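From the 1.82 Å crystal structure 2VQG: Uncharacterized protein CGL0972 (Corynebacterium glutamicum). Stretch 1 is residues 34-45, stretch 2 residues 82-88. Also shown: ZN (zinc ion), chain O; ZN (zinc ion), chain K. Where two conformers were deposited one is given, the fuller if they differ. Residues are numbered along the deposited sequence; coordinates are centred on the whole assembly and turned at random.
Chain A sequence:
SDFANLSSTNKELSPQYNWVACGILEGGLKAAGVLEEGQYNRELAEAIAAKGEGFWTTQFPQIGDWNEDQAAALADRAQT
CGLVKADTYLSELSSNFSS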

# COMPACT_ATOMS: atom_id res chain seq x y z
N VAL A 34 -5.11 2.57 -6.35
CA VAL A 34 -4.37 3.21 -5.25
C VAL A 34 -2.96 3.67 -5.65
O VAL A 34 -2.42 4.62 -5.08
CB VAL A 34 -4.29 2.35 -3.96
CG1 VAL A 34 -5.68 2.13 -3.34
CG2 VAL A 34 -3.59 0.98 -4.21
N LEU A 35 -2.37 3.02 -6.65
CA LEU A 35 -1.03 3.38 -7.09
C LEU A 35 -1.06 4.30 -8.29
O LEU A 35 -1.79 4.02 -9.26
CB LEU A 35 -0.21 2.13 -7.44
CG LEU A 35 1.23 2.29 -7.93
CD1 LEU A 35 2.12 2.89 -6.86
CD2 LEU A 35 1.74 0.92 -8.32
N GLU A 36 -0.28 5.38 -8.21
CA GLU A 36 -0.05 6.30 -9.33
C GLU A 36 1.39 6.83 -9.44
O GLU A 36 2.26 6.46 -8.64
CB GLU A 36 -1.02 7.46 -9.27
CG GLU A 36 -0.77 8.44 -8.13
CD GLU A 36 -1.94 9.37 -7.93
OE1 GLU A 36 -3.08 8.96 -8.29
OE2 GLU A 36 -1.73 10.51 -7.43
N GLU A 37 1.58 7.71 -10.41
CA GLU A 37 2.88 8.20 -10.83
C GLU A 37 3.42 9.29 -9.90
O GLU A 37 2.68 10.17 -9.45
CB GLU A 37 2.75 8.74 -12.25
CG GLU A 37 4.05 8.91 -12.98
CD GLU A 37 4.81 7.61 -13.06
OE1 GLU A 37 4.15 6.55 -13.23
OE2 GLU A 37 6.06 7.64 -12.94
N GLY A 38 4.73 9.23 -9.63
CA GLY A 38 5.39 10.25 -8.81
C GLY A 38 4.87 10.23 -7.39
O GLY A 38 4.99 11.22 -6.65
N GLN A 39 4.28 9.11 -7.01
CA GLN A 39 3.67 8.98 -5.72
C GLN A 39 4.74 8.72 -4.67
O GLN A 39 5.68 7.96 -4.91
CB GLN A 39 2.67 7.83 -5.76
CG GLN A 39 1.56 7.92 -4.77
CD GLN A 39 0.61 6.74 -4.89
OE1 GLN A 39 0.98 5.71 -5.44
NE2 GLN A 39 -0.61 6.89 -4.36
N TYR A 40 4.59 9.37 -3.53
CA TYR A 40 5.41 9.09 -2.36
C TYR A 40 4.83 7.94 -1.59
O TYR A 40 3.62 7.67 -1.69
CB TYR A 40 5.47 10.32 -1.46
CG TYR A 40 6.36 11.40 -2.05
CD1 TYR A 40 7.74 11.25 -2.04
CD2 TYR A 40 5.81 12.54 -2.64
CE1 TYR A 40 8.57 12.21 -2.59
CE2 TYR A 40 6.64 13.52 -3.19
CZ TYR A 40 8.01 13.34 -3.17
OH TYR A 40 8.85 14.31 -3.71
N ASN A 41 5.67 7.27 -0.79
CA ASN A 41 5.22 6.20 0.10
C ASN A 41 3.97 6.62 0.89
O ASN A 41 2.93 5.93 0.86
CB ASN A 41 6.38 5.79 1.04
CG ASN A 41 5.97 4.74 2.08
OD1 ASN A 41 4.95 4.88 2.76
ND2 ASN A 41 6.79 3.71 2.23
N ARG A 42 4.06 7.76 1.57
CA ARG A 42 2.96 8.26 2.40
C ARG A 42 1.63 8.36 1.66
O ARG A 42 0.58 8.01 2.21
CB ARG A 42 3.34 9.62 3.00
CG ARG A 42 2.50 10.00 4.22
CD ARG A 42 2.81 11.42 4.71
NE ARG A 42 3.91 11.48 5.67
CZ ARG A 42 5.11 12.03 5.44
NH1 ARG A 42 5.39 12.56 4.26
NH2 ARG A 42 6.03 12.04 6.40
N GLU A 43 1.68 8.84 0.41
CA GLU A 43 0.49 9.01 -0.43
C GLU A 43 -0.16 7.68 -0.79
O GLU A 43 -1.38 7.53 -0.74
CB GLU A 43 0.83 9.75 -1.72
CG GLU A 43 1.31 11.18 -1.48
CD GLU A 43 1.72 11.90 -2.76
OE1 GLU A 43 2.23 11.25 -3.72
OE2 GLU A 43 1.53 13.14 -2.81
N LEU A 44 0.67 6.70 -1.15
CA LEU A 44 0.14 5.36 -1.40
C LEU A 44 -0.52 4.77 -0.15
O LEU A 44 -1.60 4.17 -0.23
CB LEU A 44 1.24 4.42 -1.94
CG LEU A 44 0.85 2.93 -2.11
CD1 LEU A 44 -0.35 2.76 -3.04
CD2 LEU A 44 2.04 2.11 -2.63
N ALA A 45 0.15 4.88 0.99
CA ALA A 45 -0.39 4.35 2.24
C ALA A 45 -1.76 4.97 2.52
O ALA A 45 -2.69 4.28 2.90
CB ALA A 45 0.55 4.61 3.40
ZN ZN O . -4.11 10.67 -7.36
ZN ZN K . 6.78 5.53 -12.94
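Stretch 2 (82-88) GLVKADT

A single lysine laid across a tyrosine ring, beside a single β-bridge, is the striking feature of this contact. Lys85 CE sits over the face of the Tyr40 ring, 3.7 Å from its centroid, while Lys85 NZ lies off-centre at 3.9 Å from that centroid in a cation-π contact. The example illustrates how an extended segment can be registered against a turn and the start of a helix without forming a sheet. Stretch 2 leaves a helix through Gly82, whose positive phi completes a Schellman motif, and then runs extended from Val84 to Asp87. It meets stretch 1 where the type II turn from Glu36 to Gln39 gives way to a helix with Tyr40 at its N-cap position.

Two backbone hydrogen bonds flank Tyr40: Lys85 N donates to Gln39 O at 2.9 Å, and Asn41 N to Lys85 O at 2.7 Å, the pattern of a parallel bridge, the two chains running in the same general direction. The CA atoms of Tyr40 and Lys85 lie 4.5 Å apart. Val84 points toward stretch 1, its CG1 packing 3.6 Å from Leu35 CD1 and 3.7 Å from Leu44 CD2, so one methyl touches both leucines. Farther along, Asp87 OD1 accepts a weak hydrogen bond from Arg42 N at 3.4 Å and forms a long salt bridge with Arg42 NH1 at 3.9 Å; lying over the guanidinium face, well out of its plane, OD1 has no N-H of that group pointing at it, so with the guanidinium the attraction is of charges only.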

# COMPACT_ATOMS: atom_id res chain seq x y z
N GLY A 82 10.33 -0.65 -5.63
CA GLY A 82 10.64 0.52 -6.47
C GLY A 82 9.45 1.20 -7.11
O GLY A 82 9.60 1.90 -8.12
N LEU A 83 8.27 1.04 -6.50
CA LEU A 83 7.01 1.53 -7.06
C LEU A 83 6.61 2.94 -6.61
O LEU A 83 5.81 3.60 -7.27
CB LEU A 83 5.88 0.53 -6.72
CG LEU A 83 6.14 -0.94 -7.08
CD1 LEU A 83 4.94 -1.84 -6.75
CD2 LEU A 83 6.56 -1.09 -8.56
N VAL A 84 7.17 3.39 -5.49
CA VAL A 84 6.90 4.71 -4.93
C VAL A 84 8.19 5.31 -4.37
O VAL A 84 9.14 4.57 -4.10
CB VAL A 84 5.80 4.69 -3.82
CG1 VAL A 84 4.44 4.26 -4.40
CG2 VAL A 84 6.19 3.79 -2.65
N LYS A 85 8.20 6.63 -4.22
CA LYS A 85 9.33 7.37 -3.65
C LYS A 85 9.37 7.35 -2.12
O LYS A 85 8.32 7.34 -1.46
CB LYS A 85 9.27 8.83 -4.12
CG LYS A 85 9.36 9.04 -5.62
CD LYS A 85 9.42 10.53 -5.98
CE LYS A 85 8.03 11.15 -5.98
NZ LYS A 85 8.03 12.58 -6.41
N ALA A 86 10.58 7.37 -1.57
CA ALA A 86 10.79 7.52 -0.11
C ALA A 86 10.35 8.92 0.41
O ALA A 86 10.34 9.88 -0.41
CB ALA A 86 12.28 7.29 0.21
N ASP A 87 10.00 8.89 1.67
CA ASP A 87 9.64 10.15 2.31
C ASP A 87 10.88 10.92 2.63
O ASP A 87 11.90 10.33 3.06
CB ASP A 87 8.79 9.81 3.58
CG ASP A 87 7.48 9.26 3.40
OD1 ASP A 87 6.86 9.45 2.32
OD2 ASP A 87 7.00 8.47 4.25
N THR A 88 10.80 12.24 2.36
CA THR A 88 11.91 13.12 2.71
C THR A 88 11.58 14.02 3.89
O THR A 88 10.47 14.05 4.56
CB THR A 88 12.52 13.95 1.51
OG1 THR A 88 11.37 14.82 1.02
CG2 THR A 88 12.62 12.90 0.32
O HOH W 1 -3.29 12.96 -7.07